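Local coordinates for protein aldose 1-epimerase (Caenorhabditis elegans, PDB 1LUR) that probably catalyses the interconversion of the alpha and beta anomers of aldose sugars, the reaction of aldose 1-epimerases (mutarotases), at residues K282-K287 with E292-N297; L51-I56 with E60-S65; N46-L51 with K287-E292. All coordinates share one frame; numbering follows the deposited sequence.

Contact 1 of 3, residues K282-K287 with E292-N297. With SO4 (sulfate ion), chain C.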
loop_
_atom_site.group_PDB
_atom_site.type_symbol
_atom_site.label_atom_id
_atom_site.label_comp_id
_atom_site.label_asym_id
_atom_site.label_seq_id
_atom_site.Cartn_x
_atom_site.Cartn_y
_atom_site.Cartn_z
ATOM N N LYS A 282 -6.497 4.811 12.138
ATOM C CA LYS A 282 -7.008 5.676 13.202
ATOM C C LYS A 282 -8.053 6.713 12.787
ATOM O O LYS A 282 -8.996 6.974 13.532
ATOM C CB LYS A 282 -5.840 6.395 13.885
ATOM C CG LYS A 282 -6.247 7.373 14.979
ATOM C CD LYS A 282 -5.025 8.084 15.546
ATOM C CE LYS A 282 -5.403 9.048 16.663
ATOM N NZ LYS A 282 -6.327 10.117 16.193
ATOM N N PHE A 283 -7.894 7.296 11.603
ATOM C CA PHE A 283 -8.831 8.309 11.119
ATOM C C PHE A 283 -9.883 7.820 10.124
ATOM O O PHE A 283 -10.448 8.615 9.374
ATOM C CB PHE A 283 -8.042 9.468 10.501
ATOM C CG PHE A 283 -7.075 10.114 11.452
ATOM C CD1 PHE A 283 -7.522 11.005 12.423
ATOM C CD2 PHE A 283 -5.718 9.806 11.402
ATOM C CE1 PHE A 283 -6.630 11.580 13.331
ATOM C CE2 PHE A 283 -4.818 10.375 12.306
ATOM C CZ PHE A 283 -5.276 11.262 13.273
ATOM N N LEU A 284 -10.156 6.521 10.119
ATOM C CA LEU A 284 -11.146 5.973 9.199
ATOM C C LEU A 284 -12.562 6.138 9.749
ATOM O O LEU A 284 -12.775 6.106 10.958
ATOM C CB LEU A 284 -10.860 4.491 8.938
ATOM C CG LEU A 284 -11.792 3.771 7.959
ATOM C CD1 LEU A 284 -11.729 4.432 6.589
ATOM C CD2 LEU A 284 -11.381 2.309 7.866
ATOM N N ASP A 285 -13.521 6.320 8.847
ATOM C CA ASP A 285 -14.926 6.492 9.214
ATOM C C ASP A 285 -15.727 6.595 7.922
ATOM O O ASP A 285 -16.044 7.693 7.464
ATOM C CB ASP A 285 -15.107 7.770 10.048
ATOM C CG ASP A 285 -16.544 7.965 10.530
ATOM O OD1 ASP A 285 -17.045 7.115 11.299
ATOM O OD2 ASP A 285 -17.172 8.975 10.144
ATOM N N CYS A 286 -16.046 5.446 7.332
ATOM C CA CYS A 286 -16.807 5.415 6.088
ATOM C C CYS A 286 -17.715 4.187 6.014
ATOM O O CYS A 286 -17.497 3.198 6.716
ATOM C CB CYS A 286 -15.846 5.402 4.895
ATOM S SG CYS A 286 -14.466 6.573 5.023
ATOM N N LYS A 287 -18.733 4.259 5.162
ATOM C CA LYS A 287 -19.672 3.155 4.991
ATOM C C LYS A 287 -19.102 2.179 3.968
ATOM O O LYS A 287 -19.158 2.428 2.764
ATOM C CB LYS A 287 -21.027 3.676 4.502
ATOM C CG LYS A 287 -22.053 2.578 4.246
ATOM C CD LYS A 287 -23.365 3.133 3.699
ATOM C CE LYS A 287 -24.096 3.985 4.731
ATOM N NZ LYS A 287 -24.420 3.210 5.962
ATOM N N GLU A 292 -21.489 -1.829 6.173
ATOM C CA GLU A 292 -20.789 -1.713 7.446
ATOM C C GLU A 292 -20.194 -0.323 7.658
ATOM O O GLU A 292 -19.821 0.361 6.704
ATOM C CB GLU A 292 -19.670 -2.752 7.515
ATOM C CG GLU A 292 -19.033 -2.898 8.888
ATOM C CD GLU A 292 -17.834 -3.821 8.868
ATOM O OE1 GLU A 292 -17.822 -4.761 8.045
ATOM O OE2 GLU A 292 -16.912 -3.621 9.690
ATOM N N HIS A 293 -20.101 0.076 8.922
ATOM C CA HIS A 293 -19.556 1.375 9.300
ATOM C C HIS A 293 -18.146 1.208 9.862
ATOM O O HIS A 293 -17.981 0.863 11.033
ATOM C CB HIS A 293 -20.450 2.023 10.362
ATOM C CG HIS A 293 -19.841 3.221 11.025
ATOM N ND1 HIS A 293 -20.198 3.631 12.291
ATOM C CD2 HIS A 293 -18.902 4.100 10.597
ATOM C CE1 HIS A 293 -19.506 4.708 12.617
ATOM N NE2 HIS A 293 -18.712 5.014 11.606
ATOM N N TYR A 294 -17.133 1.457 9.038
ATOM C CA TYR A 294 -15.755 1.324 9.496
ATOM C C TYR A 294 -15.449 2.436 10.490
ATOM O O TYR A 294 -15.819 3.590 10.274
ATOM C CB TYR A 294 -14.774 1.399 8.319
ATOM C CG TYR A 294 -15.018 0.376 7.230
ATOM C CD1 TYR A 294 -15.360 -0.940 7.542
ATOM C CD2 TYR A 294 -14.888 0.722 5.885
ATOM C CE1 TYR A 294 -15.568 -1.887 6.537
ATOM C CE2 TYR A 294 -15.091 -0.218 4.875
ATOM C CZ TYR A 294 -15.432 -1.519 5.208
ATOM O OH TYR A 294 -15.647 -2.445 4.212
ATOM N N LYS A 295 -14.769 2.087 11.575
ATOM C CA LYS A 295 -14.423 3.064 12.599
ATOM C C LYS A 295 -12.934 2.995 12.925
ATOM O O LYS A 295 -12.192 2.226 12.314
ATOM C CB LYS A 295 -15.262 2.802 13.854
ATOM C CG LYS A 295 -15.732 4.052 14.592
ATOM C CD LYS A 295 -16.873 3.708 15.555
ATOM C CE LYS A 295 -17.453 4.940 16.246
ATOM N NZ LYS A 295 -16.532 5.524 17.263
ATOM N N ALA A 296 -12.500 3.798 13.890
ATOM C CA ALA A 296 -11.097 3.831 14.292
ATOM C C ALA A 296 -10.476 2.447 14.481
ATOM O O ALA A 296 -11.104 1.535 15.022
ATOM C CB ALA A 296 -10.944 4.646 15.571
ATOM N N ASN A 297 -9.234 2.311 14.025
ATOM C CA ASN A 297 -8.480 1.066 14.119
ATOM C C ASN A 297 -9.194 -0.160 13.544
ATOM O O ASN A 297 -8.940 -1.288 13.972
ATOM C CB ASN A 297 -8.086 0.796 15.579
ATOM C CG ASN A 297 -7.254 1.922 16.180
ATOM O OD1 ASN A 297 -6.283 2.382 15.579
ATOM N ND2 ASN A 297 -7.626 2.361 17.376
HETATM S S SO4 C . -5.960 13.733 17.130
HETATM O O1 SO4 C . -6.394 12.470 17.762
HETATM O O2 SO4 C . -6.963 14.156 16.132
HETATM O O3 SO4 C . -5.819 14.778 18.165
HETATM O O4 SO4 C . -4.661 13.527 16.459
#
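D285 and H293 meet across a short, weakly bonded antiparallel beta hairpin, strands 286-287 and 293-294, where H293 NE2 donates to D285 OD1 in a nearly straight hydrogen bond of 2.7 Å. OD1 lies in the imidazole plane, beyond the NE2 edge. On the carboxylate the bond arrives on the syn side but 31° out of plane, the two flat groups being turned 75° apart. Although the CB of D285 points away from the facing strand, CG anti to the backbone N (chi1 -177°) brings OD1 back to NE2, and the bond probably limits rotation of the imidazole. L284 and Y294, both buried, run side by side in the same direction, L284 CD2 3.5 Å from Y294 CB, while the tyrosine OH continues to K289 N in the hairpin loop. Between the strands Y294 N donates to C286 O (2.9 Å), the return bond is weak, and the CA-H of D285 approaches Y294 O, CA to O 3.2 Å. Further along, K282 CG covers one face of the F283 ring. A sulfate, probably from the crystallisation liquor, sits at that ring's edge and accepts from K282, NZ to O1 2.8 Å.

Contact 2 of 3, residues L51-I56 with E60-S65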
loop_
_atom_site.group_PDB
_atom_site.type_symbol
_atom_site.label_atom_id
_atom_site.label_comp_id
_atom_site.label_asym_id
_atom_site.label_seq_id
_atom_site.Cartn_x
_atom_site.Cartn_y
_atom_site.Cartn_z
ATOM N N LEU A 51 -10.767 -4.099 3.268
ATOM C CA LEU A 51 -11.922 -3.213 3.354
ATOM C C LEU A 51 -12.270 -2.773 1.943
ATOM O O LEU A 51 -11.536 -3.069 1.000
ATOM C CB LEU A 51 -11.601 -1.998 4.225
ATOM C CG LEU A 51 -11.166 -2.333 5.653
ATOM C CD1 LEU A 51 -10.911 -1.052 6.432
ATOM C CD2 LEU A 51 -12.241 -3.171 6.337
ATOM N N GLY A 52 -13.390 -2.076 1.795
ATOM C CA GLY A 52 -13.789 -1.623 0.479
ATOM C C GLY A 52 -15.223 -1.134 0.406
ATOM O O GLY A 52 -15.794 -0.686 1.401
ATOM N N PHE A 53 -15.805 -1.221 -0.784
ATOM C CA PHE A 53 -17.175 -0.784 -1.000
ATOM C C PHE A 53 -17.888 -1.758 -1.919
ATOM O O PHE A 53 -17.263 -2.406 -2.758
ATOM C CB PHE A 53 -17.172 0.616 -1.613
ATOM C CG PHE A 53 -16.411 1.622 -0.799
ATOM C CD1 PHE A 53 -16.895 2.047 0.435
ATOM C CD2 PHE A 53 -15.187 2.114 -1.246
ATOM C CE1 PHE A 53 -16.172 2.948 1.217
ATOM C CE2 PHE A 53 -14.455 3.015 -0.475
ATOM C CZ PHE A 53 -14.948 3.433 0.762
ATOM N N ASP A 54 -19.203 -1.859 -1.760
ATOM C CA ASP A 54 -19.997 -2.763 -2.580
ATOM C C ASP A 54 -20.234 -2.234 -3.999
ATOM O O ASP A 54 -20.550 -3.004 -4.903
ATOM C CB ASP A 54 -21.334 -3.055 -1.878
ATOM C CG ASP A 54 -21.154 -3.801 -0.555
ATOM O OD1 ASP A 54 -22.126 -3.891 0.224
ATOM O OD2 ASP A 54 -20.042 -4.309 -0.290
ATOM N N THR A 55 -20.069 -0.928 -4.202
ATOM C CA THR A 55 -20.276 -0.343 -5.526
ATOM C C THR A 55 -19.040 0.373 -6.069
ATOM O O THR A 55 -18.183 0.819 -5.310
ATOM C CB THR A 55 -21.439 0.675 -5.521
ATOM O OG1 THR A 55 -21.022 1.876 -4.860
ATOM C CG2 THR A 55 -22.648 0.100 -4.798
ATOM N N ILE A 56 -18.969 0.493 -7.392
ATOM C CA ILE A 56 -17.851 1.152 -8.053
ATOM C C ILE A 56 -17.797 2.641 -7.741
ATOM O O ILE A 56 -16.737 3.188 -7.441
ATOM C CB ILE A 56 -17.939 0.988 -9.584
ATOM C CG1 ILE A 56 -17.745 -0.482 -9.960
ATOM C CG2 ILE A 56 -16.902 1.864 -10.265
ATOM C CD1 ILE A 56 -17.842 -0.756 -11.454
ATOM N N GLU A 60 -14.872 5.399 -6.356
ATOM C CA GLU A 60 -14.490 6.622 -7.051
ATOM C C GLU A 60 -14.667 7.850 -6.166
ATOM O O GLU A 60 -14.139 8.922 -6.460
ATOM C CB GLU A 60 -15.316 6.787 -8.330
ATOM C CG GLU A 60 -15.061 5.718 -9.382
ATOM C CD GLU A 60 -15.953 5.871 -10.604
ATOM O OE1 GLU A 60 -17.191 5.814 -10.447
ATOM O OE2 GLU A 60 -15.420 6.045 -11.720
ATOM N N LYS A 61 -15.412 7.694 -5.079
ATOM C CA LYS A 61 -15.642 8.805 -4.171
ATOM C C LYS A 61 -14.817 8.683 -2.893
ATOM O O LYS A 61 -14.741 9.626 -2.112
ATOM C CB LYS A 61 -17.134 8.904 -3.828
ATOM C CG LYS A 61 -18.017 9.291 -5.011
ATOM C CD LYS A 61 -19.503 9.232 -4.657
ATOM C CE LYS A 61 -20.359 9.827 -5.772
ATOM N NZ LYS A 61 -21.822 9.632 -5.544
ATOM N N ASP A 62 -14.192 7.526 -2.688
ATOM C CA ASP A 62 -13.377 7.302 -1.496
ATOM C C ASP A 62 -12.209 8.279 -1.417
ATOM O O ASP A 62 -11.662 8.684 -2.442
ATOM C CB ASP A 62 -12.845 5.865 -1.477
ATOM C CG ASP A 62 -11.843 5.628 -0.361
ATOM O OD1 ASP A 62 -12.092 6.081 0.777
ATOM O OD2 ASP A 62 -10.809 4.976 -0.617
ATOM N N ALA A 63 -11.826 8.645 -0.197
ATOM C CA ALA A 63 -10.719 9.577 0.013
ATOM C C ALA A 63 -9.653 8.982 0.924
ATOM O O ALA A 63 -8.619 9.606 1.180
ATOM C CB ALA A 63 -11.240 10.877 0.606
ATOM N N ALA A 64 -9.905 7.771 1.412
ATOM C CA ALA A 64 -8.965 7.097 2.295
ATOM C C ALA A 64 -8.003 6.173 1.543
ATOM O O ALA A 64 -7.274 5.397 2.165
ATOM C CB ALA A 64 -9.729 6.307 3.357
ATOM N N SER A 65 -8.007 6.260 0.213
ATOM C CA SER A 65 -7.135 5.439 -0.635
ATOM C C SER A 65 -7.255 3.939 -0.363
ATOM O O SER A 65 -6.268 3.203 -0.440
ATOM C CB SER A 65 -5.673 5.857 -0.453
ATOM O OG SER A 65 -5.468 7.201 -0.847
#
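The F53 ring and the D62 carboxylate are the flat groups here, inclined 58° to each other, with the two side chains crossing at about a right angle. D62 OD1 lies in the plane of the phenyl ring at its edge, 3.9 Å from F53 CZ, where the slightly positive ring hydrogens would probably suit a carboxylate oxygen. D62 CB comes closer but obliquely, 3.4 Å from F53 CE2. The F59 ring packs edge-to-face with F53.

The backbone that follows holds the carboxylate. A64 N donates to D62 OD1 (2.8 Å) from above the carboxylate plane, 55° out of it, and OD2 accepts from I66 N, so both oxygens of this buried group are engaged. Having CG anti to the backbone N (chi1 172°) sets the carboxylate between its ring neighbour and these amides.

At the other end of the contact, E60 N donates to I56 O (3.1 Å) in the carbonyl plane, closing an i to i+4 helical turn. E60 CG lies 3.6 Å from I56 O, and the extended glutamate chain carries E60 OE1 to 4.0 Å from I56 CG2; its OE2 has a long, weak ion pair with K111. Before the turn T55 occupies the N-cap position, its side chain capping a backbone N.

The segments thus frame a short N-capped helix, 56-61, which is left through an Asx turn at D62: one of the few helical turns in this predominantly beta chain, of the galactose mutarotase clan.

Contact 3 of 3, residues N46-L51 with K287-E292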
loop_
_atom_site.group_PDB
_atom_site.type_symbol
_atom_site.label_atom_id
_atom_site.label_comp_id
_atom_site.label_asym_id
_atom_site.label_seq_id
_atom_site.Cartn_x
_atom_site.Cartn_y
_atom_site.Cartn_z
ATOM N N ASN A 46 -15.432 -18.387 3.854
ATOM C CA ASN A 46 -14.833 -17.312 3.066
ATOM C C ASN A 46 -14.869 -15.979 3.798
ATOM O O ASN A 46 -15.912 -15.555 4.308
ATOM C CB ASN A 46 -15.557 -17.157 1.725
ATOM C CG ASN A 46 -14.991 -18.058 0.640
ATOM O OD1 ASN A 46 -15.584 -18.203 -0.429
ATOM N ND2 ASN A 46 -13.835 -18.655 0.905
ATOM N N GLN A 47 -13.721 -15.318 3.845
ATOM C CA GLN A 47 -13.616 -14.032 4.508
ATOM C C GLN A 47 -12.925 -13.046 3.581
ATOM O O GLN A 47 -11.912 -13.376 2.956
ATOM C CB GLN A 47 -12.810 -14.157 5.798
ATOM C CG GLN A 47 -12.704 -12.853 6.560
ATOM C CD GLN A 47 -14.058 -12.347 7.012
ATOM O OE1 GLN A 47 -14.711 -12.965 7.855
ATOM N NE2 GLN A 47 -14.495 -11.224 6.447
ATOM N N ASP A 48 -13.491 -11.849 3.474
ATOM C CA ASP A 48 -12.914 -10.817 2.623
ATOM C C ASP A 48 -11.878 -10.184 3.542
ATOM O O ASP A 48 -12.226 -9.612 4.576
ATOM C CB ASP A 48 -13.971 -9.787 2.227
ATOM C CG ASP A 48 -13.519 -8.904 1.073
ATOM O OD1 ASP A 48 -12.325 -8.528 1.042
ATOM O OD2 ASP A 48 -14.360 -8.582 0.206
ATOM N N LEU A 49 -10.609 -10.292 3.167
ATOM C CA LEU A 49 -9.525 -9.744 3.965
ATOM C C LEU A 49 -9.233 -8.248 3.836
ATOM O O LEU A 49 -8.459 -7.708 4.622
ATOM C CB LEU A 49 -8.252 -10.543 3.684
ATOM C CG LEU A 49 -8.410 -12.065 3.785
ATOM C CD1 LEU A 49 -7.097 -12.738 3.418
ATOM C CD2 LEU A 49 -8.834 -12.451 5.199
ATOM N N VAL A 50 -9.839 -7.576 2.864
ATOM C CA VAL A 50 -9.595 -6.143 2.697
ATOM C C VAL A 50 -10.875 -5.312 2.737
ATOM O O VAL A 50 -11.941 -5.759 2.300
ATOM C CB VAL A 50 -8.868 -5.840 1.362
ATOM C CG1 VAL A 50 -7.573 -6.629 1.290
ATOM C CG2 VAL A 50 -9.768 -6.170 0.181
ATOM N N LEU A 51 -10.767 -4.099 3.268
ATOM C CA LEU A 51 -11.922 -3.213 3.354
ATOM C C LEU A 51 -12.270 -2.773 1.943
ATOM O O LEU A 51 -11.536 -3.069 1.000
ATOM C CB LEU A 51 -11.601 -1.998 4.225
ATOM C CG LEU A 51 -11.166 -2.333 5.653
ATOM C CD1 LEU A 51 -10.911 -1.052 6.432
ATOM C CD2 LEU A 51 -12.241 -3.171 6.337
ATOM N N LYS A 287 -18.733 4.259 5.162
ATOM C CA LYS A 287 -19.672 3.155 4.991
ATOM C C LYS A 287 -19.102 2.179 3.968
ATOM O O LYS A 287 -19.158 2.428 2.764
ATOM C CB LYS A 287 -21.027 3.676 4.502
ATOM C CG LYS A 287 -22.053 2.578 4.246
ATOM C CD LYS A 287 -23.365 3.133 3.699
ATOM C CE LYS A 287 -24.096 3.985 4.731
ATOM N NZ LYS A 287 -24.420 3.210 5.962
ATOM N N GLY A 288 -18.558 1.066 4.453
ATOM C CA GLY A 288 -17.982 0.076 3.560
ATOM C C GLY A 288 -18.871 -1.085 3.164
ATOM O O GLY A 288 -20.097 -0.974 3.146
ATOM N N LYS A 289 -18.230 -2.204 2.838
ATOM C CA LYS A 289 -18.914 -3.428 2.427
ATOM C C LYS A 289 -20.011 -3.837 3.410
ATOM O O LYS A 289 -19.909 -3.579 4.612
ATOM C CB LYS A 289 -17.904 -4.574 2.305
ATOM C CG LYS A 289 -16.684 -4.264 1.449
ATOM C CD LYS A 289 -15.699 -5.430 1.466
ATOM C CE LYS A 289 -14.445 -5.121 0.660
ATOM N NZ LYS A 289 -14.765 -4.797 -0.754
ATOM N N LYS A 290 -21.051 -4.484 2.887
ATOM C CA LYS A 290 -22.176 -4.943 3.701
ATOM C C LYS A 290 -22.880 -3.762 4.365
ATOM O O LYS A 290 -23.705 -3.947 5.259
ATOM C CB LYS A 290 -21.689 -5.904 4.793
ATOM C CG LYS A 290 -20.883 -7.107 4.308
ATOM C CD LYS A 290 -21.767 -8.301 3.963
ATOM C CE LYS A 290 -22.605 -8.047 2.722
ATOM N NZ LYS A 290 -21.749 -7.813 1.524
ATOM N N GLY A 291 -22.552 -2.549 3.927
ATOM C CA GLY A 291 -23.169 -1.371 4.508
ATOM C C GLY A 291 -22.573 -1.116 5.880
ATOM O O GLY A 291 -23.074 -0.297 6.653
ATOM N N GLU A 292 -21.489 -1.829 6.173
ATOM C CA GLU A 292 -20.789 -1.713 7.446
ATOM C C GLU A 292 -20.194 -0.323 7.658
ATOM O O GLU A 292 -19.821 0.361 6.704
ATOM C CB GLU A 292 -19.670 -2.752 7.515
ATOM C CG GLU A 292 -19.033 -2.898 8.888
ATOM C CD GLU A 292 -17.834 -3.821 8.868
ATOM O OE1 GLU A 292 -17.822 -4.761 8.045
ATOM O OE2 GLU A 292 -16.912 -3.621 9.690
#
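K289 lays the end of its aliphatic chain across D48 at the Asx turn that ends strand 46-48, an edge strand (within this chain) of a four-stranded antiparallel sheet. The methylene K289 CE makes the close approaches, lying 3.1 Å from V50 O, 3.4 Å from L51 C and 3.5 Å from D48 OD2. The two side chains cross at about a right angle. Because the lysine chain is extended up to its last bond and bends there (chi4 -58°), K289 NZ turns off beside the aspartate: it forms a long salt bridge of 3.9 Å to D48 OD2, and its hydrogen bond goes to A35 O in the adjoining strand 33-40.

Behind this first shell, D48 is positioned by its own turn. V50 N donates to D48 OD1 (3.2 Å) on the anti side, 21° out of the carboxylate plane, and L37 N binds the same oxygen. An alanine in place of D48 has no carboxylate, so the turn would probably be less firmly held, with the V50 and L37 amides short of an acceptor and K289 of a nearby negative charge.

The lysine, in turn, is carried by the hairpin loop between strands 286-287 and 293-294, where D54 OD1 accepts from K290 N. The loop closes on itself through E292 N to K289 O at 2.8 Å, and G288 N to E292 O at 2.7 Å.

In the fold
The three contacts form one cluster on the same side of the chain's centre, their centres 11 to 12 Å apart. Contacts 1 and 3 share K287 and E292: the hairpin of contact 1 supplies the loop that contact 3 sets against strand 46-48. The Y294 ring couples the two, its CE2 3.2 Å from G288 CA and its CE1 3.6 Å from L51 CD2. L51 belongs to both contacts 2 and 3, and its CD1 packs 3.7 Å from L284 CD2 of contact 1. From contact 2, F53 CD1 rests 3.3 Å from K287 O. Loop 51-56 therefore lies between the short helix and the hairpin; K282, in the segment leading into that hairpin, meets the sulfate.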